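Metallo-mystery pair system four-Cys motif protein (Methylosinus trichosporium OB3b, PDB 7L6G) binds copper at a site whose metal binding depends on kynurenine formation, and also carries a calcium ion. Local coordinates at residues R43-Y47 against V115-V119; V183-C188 against A199-R205; D214-Q218 against A291-A295. One frame throughout, in Å; residues are numbered along the deposited sequence.

The three contacts follow one another along the chain without interleaving. Contacts 1 and 2 are neighbours in the large mixed sheet, their centres about 12 Å apart: strand 35-52 and strand 175-189 both pair with strand 158-163, which lies between them. They also touch directly, Ala117 O of contact 1 being hydrogen-bonded, 2.9 Å, to Arg205 NH1 of contact 2. Contact 3 sits at the surface, its centre about 25 Å from that of contact 1 and about 36 Å from that of contact 2, which lies across the chain's centre from it. Thus contact 2 lies beside the copper site, contact 1 in the adjoining core, and contact 3 where the C-terminal tail starts to leave the sheet.

Contact 1 (R43-Y47 against V115-V119); sequences RLYVY and VGAPV
Residues 43-47 run as an extended stretch of strand 35-52, whereas residues 115-119 leave the end of strand 110-115 as a loop, the two directions diverging by 63°. The first residue to touch is Leu44 (chi1 p), whose CD1 lies 4.3 Å from Val115 CG1. Tyr45 (chi1 m) gives its carbonyl to the one hydrogen bond across the pair, Gly116 N to Tyr45 O at 2.9 Å, while its ring leads away, CD2 passing 4.2 Å from Ala117 CB, and its hydroxyl bonds to Pro141 O. Val46 and Val115 form an antiparallel non-hydrogen-bonded pair, CA to CA 4.6 Å, their side chains on the same face with Val46 CG1 4.3 Å from Val115 CG2. Tyr47 (chi1 p) turns its ring face to Pro118, whose CD sits 3.7 Å from the Tyr47 ring centroid in a CH-pi contact. Gly116 (phi 129°, psi -176°) suits this exit because a CB would jam against the Val115 carbonyl O. Its bond to Tyr45 is the last these segments add to the strand pairing before the chain departs. The chemistry implies that one backbone hydrogen bond, then mostly apolar contacts including the CH-pi contact, join loop to strand.

Contact 2 (V183-C188 against A199-R205); sequences VGSTGC and ACAHENR. With SO4 (sulfate ion), chain B; EDO (1,2-ethanediol), chain C.
Strand 175-189 and residues 199-205 form a short antiparallel hairpin, in register Ser185-Glu203, Thr186-His202, Gly187-Ala201 and Cys188-Cys200. Thr186 and His202 are a hydrogen-bonded pair, Thr186 N to His202 O and His202 N to Thr186 O both at 3.0 Å. Ala201 N gives to Gly187 O at 2.9 Å. Thr186 OG1 (chi1 p) and His202 ND1 (chi1 m) bond at 2.8 Å, while His202 NE2 meets O1 of an ethanediol and Gly187 N gives to sulfate O3, each at 3.0 Å; both groups are probably from the crystallisation liquor. A phi of 65° at Gly187 is easiest for glycine, and a CB built there would clash with Ala201 CB at 2.9 Å. Gly184 O takes Asn204 ND2 at 2.7 Å, and Gly184 N is bonded to Ser245 OG. Ser185 OG gives to Glu203 O at 2.8 Å and accepts from a water, which also takes Arg205 NH1; Arg205 NH1 bonds to Ala117 O, and Arg205 NH2 is salt-bridged to Glu203 OE1 at 3.2 Å. The chain turns corners at Gly187 and Ala201; beyond them, off the Thr186-His202 face, Cys188 and Cys200 (both chi1 m), a non-hydrogen-bonded pair with CA atoms 3.8 Å apart, close a disulfide, SG to SG 2.0 Å, chi3 107°. Ala201 and His202 both face Thr186, a classic beta bulge in a disulfide-clasped hairpin beside copper ligand His182.

Contact 3 (D214-Q218 against A291-A295); sequences DPKTQ and ASKVA. With EDO (1,2-ethanediol), chain D.
Neither segment is regular helix or strand, apart from the start of strand 218-223 at Gln218. Residues 214-217 form a type I beta turn, with Pro215 (phi -62°, psi -21°) and Lys216 (phi -82°, psi -19°) at its corners and Thr217 N bonded to Asp214 O at 3.2 Å. Across from it, 291-295 begins extended and kinks at Lys293 (phi -88°, psi 3°). The register brings the CA atoms of Thr217 and Ser292 to 4.5 Å and those of Lys216 and Lys293 to 4.8 Å, and one backbone hydrogen bond joins the segments, Lys293 N to Lys216 O at 2.7 Å, almost straight at 172°. This carries the pairing of strands 218-223 and 285-289 a little beyond their ends; Arg11 hydrogen-bonds to both Pro215 O and Ala291 O, so one side chain spans the two segments. The ring of Pro215 holds phi near the value the first corner needs. Asp214 suits the head of the turn: OD2 accepts from Thr217 OG1 at 2.7 Å and OD1 weakly from Lys216 N at 3.2 Å, as in an Asx turn. Gln218 OE1 takes Asp214 N at 2.8 Å. Ser292 (chi1 t) makes an ST turn, its OG accepting from Val294 N at 3.1 Å. Apolar contact is slight, Lys216 CB lying 4.2 Å from Val294 CG2, and both lysines lead their ammonium ends away, which suits an exposed site. Lys293 NZ weakly meets O2 of an ethanediol, probably from the crystallisation liquor, at 3.3 Å. Ser292 CA approaches Lys216 O to 3.3 Å in a CA-H...O contact.

Contact 1 (R43-Y47 against V115-V119)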
loop_
_atom_site.group_PDB
_atom_site.type_symbol
_atom_site.label_atom_id
_atom_site.label_comp_id
_atom_site.label_asym_id
_atom_site.label_seq_id
_atom_site.Cartn_x
_atom_site.Cartn_y
_atom_site.Cartn_z
ATOM N N ARG E 43 7.794 -2.081 -7.142
ATOM C CA ARG E 43 8.844 -2.192 -6.141
ATOM C C ARG E 43 9.847 -3.250 -6.571
ATOM O O ARG E 43 9.472 -4.268 -7.160
ATOM C CB ARG E 43 8.277 -2.560 -4.767
ATOM C CG ARG E 43 7.494 -1.456 -4.093
ATOM C CD ARG E 43 7.154 -1.830 -2.660
ATOM N NE ARG E 43 6.182 -2.915 -2.595
ATOM C CZ ARG E 43 5.341 -3.104 -1.583
ATOM N NH1 ARG E 43 5.355 -2.277 -0.546
ATOM N NH2 ARG E 43 4.485 -4.117 -1.608
ATOM N N LEU E 44 11.119 -3.010 -6.266
ATOM C CA LEU E 44 12.145 -4.000 -6.549
ATOM C C LEU E 44 13.337 -3.765 -5.636
ATOM O O LEU E 44 13.643 -2.628 -5.266
ATOM C CB LEU E 44 12.586 -3.965 -8.017
ATOM C CG LEU E 44 13.336 -2.725 -8.505
ATOM C CD1 LEU E 44 14.346 -3.103 -9.576
ATOM C CD2 LEU E 44 12.360 -1.685 -9.029
ATOM N N TYR E 45 13.996 -4.859 -5.270
ATOM C CA TYR E 45 15.266 -4.791 -4.568
ATOM C C TYR E 45 16.396 -4.698 -5.582
ATOM O O TYR E 45 16.345 -5.323 -6.646
ATOM C CB TYR E 45 15.465 -6.014 -3.671
ATOM C CG TYR E 45 14.592 -6.018 -2.436
ATOM C CD1 TYR E 45 14.785 -5.088 -1.423
ATOM C CD2 TYR E 45 13.576 -6.952 -2.284
ATOM C CE1 TYR E 45 13.989 -5.088 -0.294
ATOM C CE2 TYR E 45 12.775 -6.959 -1.159
ATOM C CZ TYR E 45 12.986 -6.026 -0.167
ATOM O OH TYR E 45 12.190 -6.030 0.955
ATOM N N VAL E 46 17.402 -3.895 -5.257
ATOM C CA VAL E 46 18.618 -3.791 -6.051
ATOM C C VAL E 46 19.799 -3.865 -5.097
ATOM O O VAL E 46 19.692 -3.503 -3.921
ATOM C CB VAL E 46 18.661 -2.496 -6.891
ATOM C CG1 VAL E 46 17.763 -2.628 -8.112
ATOM C CG2 VAL E 46 18.246 -1.299 -6.048
ATOM N N TYR E 47 20.930 -4.349 -5.602
ATOM C CA TYR E 47 22.086 -4.568 -4.742
ATOM C C TYR E 47 23.356 -4.533 -5.579
ATOM O O TYR E 47 23.317 -4.455 -6.809
ATOM C CB TYR E 47 21.968 -5.893 -3.978
ATOM C CG TYR E 47 22.162 -7.133 -4.828
ATOM C CD1 TYR E 47 21.153 -7.593 -5.666
ATOM C CD2 TYR E 47 23.351 -7.850 -4.781
ATOM C CE1 TYR E 47 21.323 -8.729 -6.435
ATOM C CE2 TYR E 47 23.531 -8.987 -5.550
ATOM C CZ TYR E 47 22.516 -9.421 -6.375
ATOM O OH TYR E 47 22.692 -10.550 -7.142
ATOM N N VAL E 115 19.907 -6.655 -9.988
ATOM C CA VAL E 115 18.485 -6.643 -9.667
ATOM C C VAL E 115 18.156 -7.900 -8.877
ATOM O O VAL E 115 18.473 -9.016 -9.308
ATOM C CB VAL E 115 17.625 -6.554 -10.940
ATOM C CG1 VAL E 115 16.164 -6.823 -10.615
ATOM C CG2 VAL E 115 17.791 -5.194 -11.593
ATOM N N GLY E 116 17.524 -7.722 -7.722
ATOM C CA GLY E 116 17.098 -8.822 -6.887
ATOM C C GLY E 116 17.552 -8.649 -5.457
ATOM O O GLY E 116 18.138 -7.638 -5.075
ATOM N N ALA E 117 17.257 -9.667 -4.652
ATOM C CA ALA E 117 17.717 -9.726 -3.276
ATOM C C ALA E 117 18.744 -10.839 -3.152
ATOM O O ALA E 117 18.400 -12.012 -3.363
ATOM C CB ALA E 117 16.549 -9.965 -2.319
ATOM N N PRO E 118 19.999 -10.532 -2.831
ATOM C CA PRO E 118 21.019 -11.582 -2.755
ATOM C C PRO E 118 20.733 -12.557 -1.624
ATOM O O PRO E 118 19.985 -12.268 -0.688
ATOM C CB PRO E 118 22.314 -10.803 -2.504
ATOM C CG PRO E 118 21.867 -9.531 -1.863
ATOM C CD PRO E 118 20.539 -9.206 -2.487
ATOM N N VAL E 119 21.346 -13.737 -1.730
ATOM C CA VAL E 119 21.146 -14.768 -0.715
ATOM C C VAL E 119 21.686 -14.301 0.631
ATOM O O VAL E 119 21.040 -14.480 1.672
ATOM C CB VAL E 119 21.787 -16.095 -1.165
ATOM C CG1 VAL E 119 22.034 -17.006 0.029
ATOM C CG2 VAL E 119 20.901 -16.787 -2.190
#

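Contact 2 (V183-C188 against A199-R205)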
loop_
_atom_site.group_PDB
_atom_site.type_symbol
_atom_site.label_atom_id
_atom_site.label_comp_id
_atom_site.label_asym_id
_atom_site.label_seq_id
_atom_site.Cartn_x
_atom_site.Cartn_y
_atom_site.Cartn_z
ATOM N N VAL E 183 8.839 -11.432 -9.565
ATOM C CA VAL E 183 10.091 -12.091 -9.916
ATOM C C VAL E 183 10.763 -12.551 -8.631
ATOM O O VAL E 183 11.001 -11.746 -7.721
ATOM C CB VAL E 183 11.012 -11.161 -10.719
ATOM C CG1 VAL E 183 12.266 -11.906 -11.152
ATOM C CG2 VAL E 183 10.273 -10.601 -11.921
ATOM N N GLY E 184 11.065 -13.843 -8.553
ATOM C CA GLY E 184 11.735 -14.390 -7.389
ATOM C C GLY E 184 12.341 -15.736 -7.713
ATOM O O GLY E 184 12.058 -16.339 -8.752
ATOM N N SER E 185 13.191 -16.198 -6.799
ATOM C CA SER E 185 13.851 -17.485 -6.966
ATOM C C SER E 185 12.829 -18.613 -6.982
ATOM O O SER E 185 11.847 -18.595 -6.235
ATOM C CB SER E 185 14.861 -17.715 -5.838
ATOM O OG SER E 185 15.989 -16.870 -5.973
ATOM N N THR E 186 13.062 -19.602 -7.841
ATOM C CA THR E 186 12.222 -20.788 -7.907
ATOM C C THR E 186 13.091 -22.031 -7.768
ATOM O O THR E 186 14.323 -21.968 -7.833
ATOM C CB THR E 186 11.412 -20.844 -9.211
ATOM O OG1 THR E 186 12.296 -20.754 -10.335
ATOM C CG2 THR E 186 10.411 -19.705 -9.263
ATOM N N GLY E 187 12.434 -23.170 -7.575
ATOM C CA GLY E 187 13.151 -24.415 -7.336
ATOM C C GLY E 187 13.933 -24.411 -6.041
ATOM O O GLY E 187 15.060 -24.919 -5.997
ATOM N N CYS E 188 13.350 -23.854 -4.982
ATOM C CA CYS E 188 14.034 -23.660 -3.707
ATOM C C CYS E 188 13.716 -24.813 -2.764
ATOM O O CYS E 188 12.567 -24.979 -2.343
ATOM C CB CYS E 188 13.614 -22.328 -3.082
ATOM S SG CYS E 188 14.108 -20.852 -4.014
ATOM N N ALA E 199 18.600 -24.054 -0.884
ATOM C CA ALA E 199 19.259 -23.818 -2.161
ATOM C C ALA E 199 18.210 -23.813 -3.261
ATOM O O ALA E 199 17.291 -24.639 -3.256
ATOM C CB ALA E 199 20.330 -24.875 -2.455
ATOM N N CYS E 200 18.351 -22.879 -4.200
ATOM C CA CYS E 200 17.370 -22.643 -5.250
ATOM C C CYS E 200 17.969 -22.948 -6.615
ATOM O O CYS E 200 19.076 -22.505 -6.932
ATOM C CB CYS E 200 16.867 -21.194 -5.226
ATOM S SG CYS E 200 16.100 -20.702 -3.665
ATOM N N ALA E 201 17.214 -23.684 -7.432
ATOM C CA ALA E 201 17.703 -24.041 -8.758
ATOM C C ALA E 201 17.748 -22.838 -9.693
ATOM O O ALA E 201 18.642 -22.752 -10.541
ATOM C CB ALA E 201 16.837 -25.146 -9.361
ATOM N N HIS E 202 16.806 -21.907 -9.558
ATOM C CA HIS E 202 16.688 -20.759 -10.456
ATOM C C HIS E 202 16.765 -19.484 -9.622
ATOM O O HIS E 202 15.792 -19.105 -8.963
ATOM C CB HIS E 202 15.391 -20.834 -11.256
ATOM C CG HIS E 202 15.048 -22.218 -11.714
ATOM N ND1 HIS E 202 13.783 -22.752 -11.590
ATOM C CD2 HIS E 202 15.806 -23.179 -12.293
ATOM C CE1 HIS E 202 13.777 -23.982 -12.072
ATOM N NE2 HIS E 202 14.992 -24.265 -12.505
ATOM N N GLU E 203 17.921 -18.816 -9.663
ATOM C CA GLU E 203 18.140 -17.652 -8.809
ATOM C C GLU E 203 17.329 -16.450 -9.281
ATOM O O GLU E 203 16.765 -15.717 -8.459
ATOM C CB GLU E 203 19.630 -17.313 -8.761
ATOM C CG GLU E 203 20.504 -18.448 -8.245
ATOM C CD GLU E 203 21.977 -18.088 -8.213
ATOM O OE1 GLU E 203 22.298 -16.902 -7.986
ATOM O OE2 GLU E 203 22.815 -18.992 -8.415
ATOM N N ASN E 204 17.273 -16.223 -10.593
ATOM C CA ASN E 204 16.486 -15.156 -11.212
ATOM C C ASN E 204 16.948 -13.760 -10.799
ATOM O O ASN E 204 16.179 -12.798 -10.889
ATOM C CB ASN E 204 14.990 -15.327 -10.922
ATOM C CG ASN E 204 14.400 -16.540 -11.611
ATOM O OD1 ASN E 204 14.855 -16.938 -12.682
ATOM N ND2 ASN E 204 13.383 -17.135 -11.001
ATOM N N ARG E 205 18.188 -13.629 -10.340
ATOM C CA ARG E 205 18.830 -12.331 -10.213
ATOM C C ARG E 205 19.653 -12.066 -11.468
ATOM O O ARG E 205 20.086 -12.997 -12.151
ATOM C CB ARG E 205 19.727 -12.277 -8.973
ATOM C CG ARG E 205 18.978 -12.329 -7.650
ATOM C CD ARG E 205 19.936 -12.468 -6.474
ATOM N NE ARG E 205 20.477 -13.820 -6.363
ATOM C CZ ARG E 205 19.969 -14.766 -5.579
ATOM N NH1 ARG E 205 18.904 -14.510 -4.832
ATOM N NH2 ARG E 205 20.526 -15.969 -5.543
HETATM S S SO4 B . 9.142 -24.547 -7.118
HETATM O O1 SO4 B . 9.248 -25.143 -5.789
HETATM O O2 SO4 B . 10.050 -25.235 -8.032
HETATM O O3 SO4 B . 9.501 -23.133 -7.047
HETATM O O4 SO4 B . 7.772 -24.677 -7.605
HETATM C C1 EDO C . 16.363 -26.742 -14.644
HETATM O O1 EDO C . 16.930 -26.349 -13.390
HETATM C C2 EDO C . 14.842 -26.763 -14.534
HETATM O O2 EDO C . 14.460 -27.483 -13.357
HETATM O O HOH W 1 17.760 -16.945 -3.660
#

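Contact 3 (D214-Q218 against A291-A295)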
loop_
_atom_site.group_PDB
_atom_site.type_symbol
_atom_site.label_atom_id
_atom_site.label_comp_id
_atom_site.label_asym_id
_atom_site.label_seq_id
_atom_site.Cartn_x
_atom_site.Cartn_y
_atom_site.Cartn_z
ATOM N N ASP E 214 26.595 8.952 -16.212
ATOM C CA ASP E 214 26.968 10.032 -15.314
ATOM C C ASP E 214 25.824 10.269 -14.340
ATOM O O ASP E 214 24.753 10.730 -14.761
ATOM C CB ASP E 214 27.280 11.307 -16.095
ATOM C CG ASP E 214 27.413 12.526 -15.200
ATOM O OD1 ASP E 214 27.861 12.379 -14.041
ATOM O OD2 ASP E 214 27.072 13.636 -15.658
ATOM N N PRO E 215 25.994 9.977 -13.049
ATOM C CA PRO E 215 24.870 10.123 -12.108
ATOM C C PRO E 215 24.353 11.546 -11.982
ATOM O O PRO E 215 23.205 11.735 -11.562
ATOM C CB PRO E 215 25.456 9.623 -10.780
ATOM C CG PRO E 215 26.642 8.789 -11.166
ATOM C CD PRO E 215 27.197 9.434 -12.396
ATOM N N LYS E 216 25.155 12.552 -12.336
ATOM C CA LYS E 216 24.744 13.937 -12.150
ATOM C C LYS E 216 23.842 14.447 -13.266
ATOM O O LYS E 216 23.144 15.448 -13.068
ATOM C CB LYS E 216 25.977 14.837 -12.030
ATOM C CG LYS E 216 26.859 14.510 -10.834
ATOM C CD LYS E 216 27.755 15.681 -10.461
ATOM C CE LYS E 216 28.962 15.774 -11.382
ATOM N NZ LYS E 216 29.969 14.714 -11.094
ATOM N N THR E 217 23.836 13.792 -14.430
ATOM C CA THR E 217 23.010 14.224 -15.551
ATOM C C THR E 217 22.170 13.093 -16.135
ATOM O O THR E 217 21.523 13.294 -17.169
ATOM C CB THR E 217 23.873 14.836 -16.664
ATOM O OG1 THR E 217 24.803 13.858 -17.146
ATOM C CG2 THR E 217 24.636 16.052 -16.154
ATOM N N GLN E 218 22.162 11.917 -15.511
ATOM C CA GLN E 218 21.483 10.760 -16.074
ATOM C C GLN E 218 20.838 9.948 -14.961
ATOM O O GLN E 218 21.154 10.107 -13.779
ATOM C CB GLN E 218 22.449 9.875 -16.879
ATOM C CG GLN E 218 22.916 10.494 -18.187
ATOM C CD GLN E 218 23.886 9.607 -18.941
ATOM O OE1 GLN E 218 24.859 9.108 -18.375
ATOM N NE2 GLN E 218 23.628 9.407 -20.229
ATOM N N ALA E 291 17.510 15.546 -14.848
ATOM C CA ALA E 291 17.801 16.912 -14.435
ATOM C C ALA E 291 19.194 16.989 -13.825
ATOM O O ALA E 291 19.578 16.141 -13.014
ATOM C CB ALA E 291 16.751 17.398 -13.435
ATOM N N SER E 292 19.953 18.004 -14.225
ATOM C CA SER E 292 21.364 18.066 -13.869
ATOM C C SER E 292 21.544 18.423 -12.400
ATOM O O SER E 292 20.981 19.409 -11.913
ATOM C CB SER E 292 22.090 19.081 -14.748
ATOM O OG SER E 292 23.388 19.346 -14.244
ATOM N N LYS E 293 22.335 17.616 -11.697
ATOM C CA LYS E 293 22.742 17.907 -10.331
ATOM C C LYS E 293 24.001 18.759 -10.267
ATOM O O LYS E 293 24.498 19.027 -9.168
ATOM C CB LYS E 293 22.957 16.605 -9.554
ATOM C CG LYS E 293 21.735 15.706 -9.514
ATOM C CD LYS E 293 21.075 15.752 -8.150
ATOM C CE LYS E 293 19.623 15.321 -8.223
ATOM N NZ LYS E 293 18.812 15.980 -7.160
ATOM N N VAL E 294 24.536 19.174 -11.412
ATOM C CA VAL E 294 25.624 20.145 -11.440
ATOM C C VAL E 294 25.038 21.498 -11.050
ATOM O O VAL E 294 24.269 22.091 -11.812
ATOM C CB VAL E 294 26.299 20.200 -12.815
ATOM C CG1 VAL E 294 27.505 21.128 -12.779
ATOM C CG2 VAL E 294 26.707 18.803 -13.262
ATOM N N ALA E 295 25.389 21.977 -9.857
ATOM C CA ALA E 295 24.767 23.173 -9.299
ATOM C C ALA E 295 24.944 24.364 -10.231
ATOM O O ALA E 295 26.068 24.711 -10.610
ATOM C CB ALA E 295 25.363 23.478 -7.926
HETATM C C1 EDO D . 22.772 14.898 -4.211
HETATM O O1 EDO D . 23.540 14.729 -5.409
HETATM C C2 EDO D . 21.312 15.149 -4.570
HETATM O O2 EDO D . 20.820 14.052 -5.348
#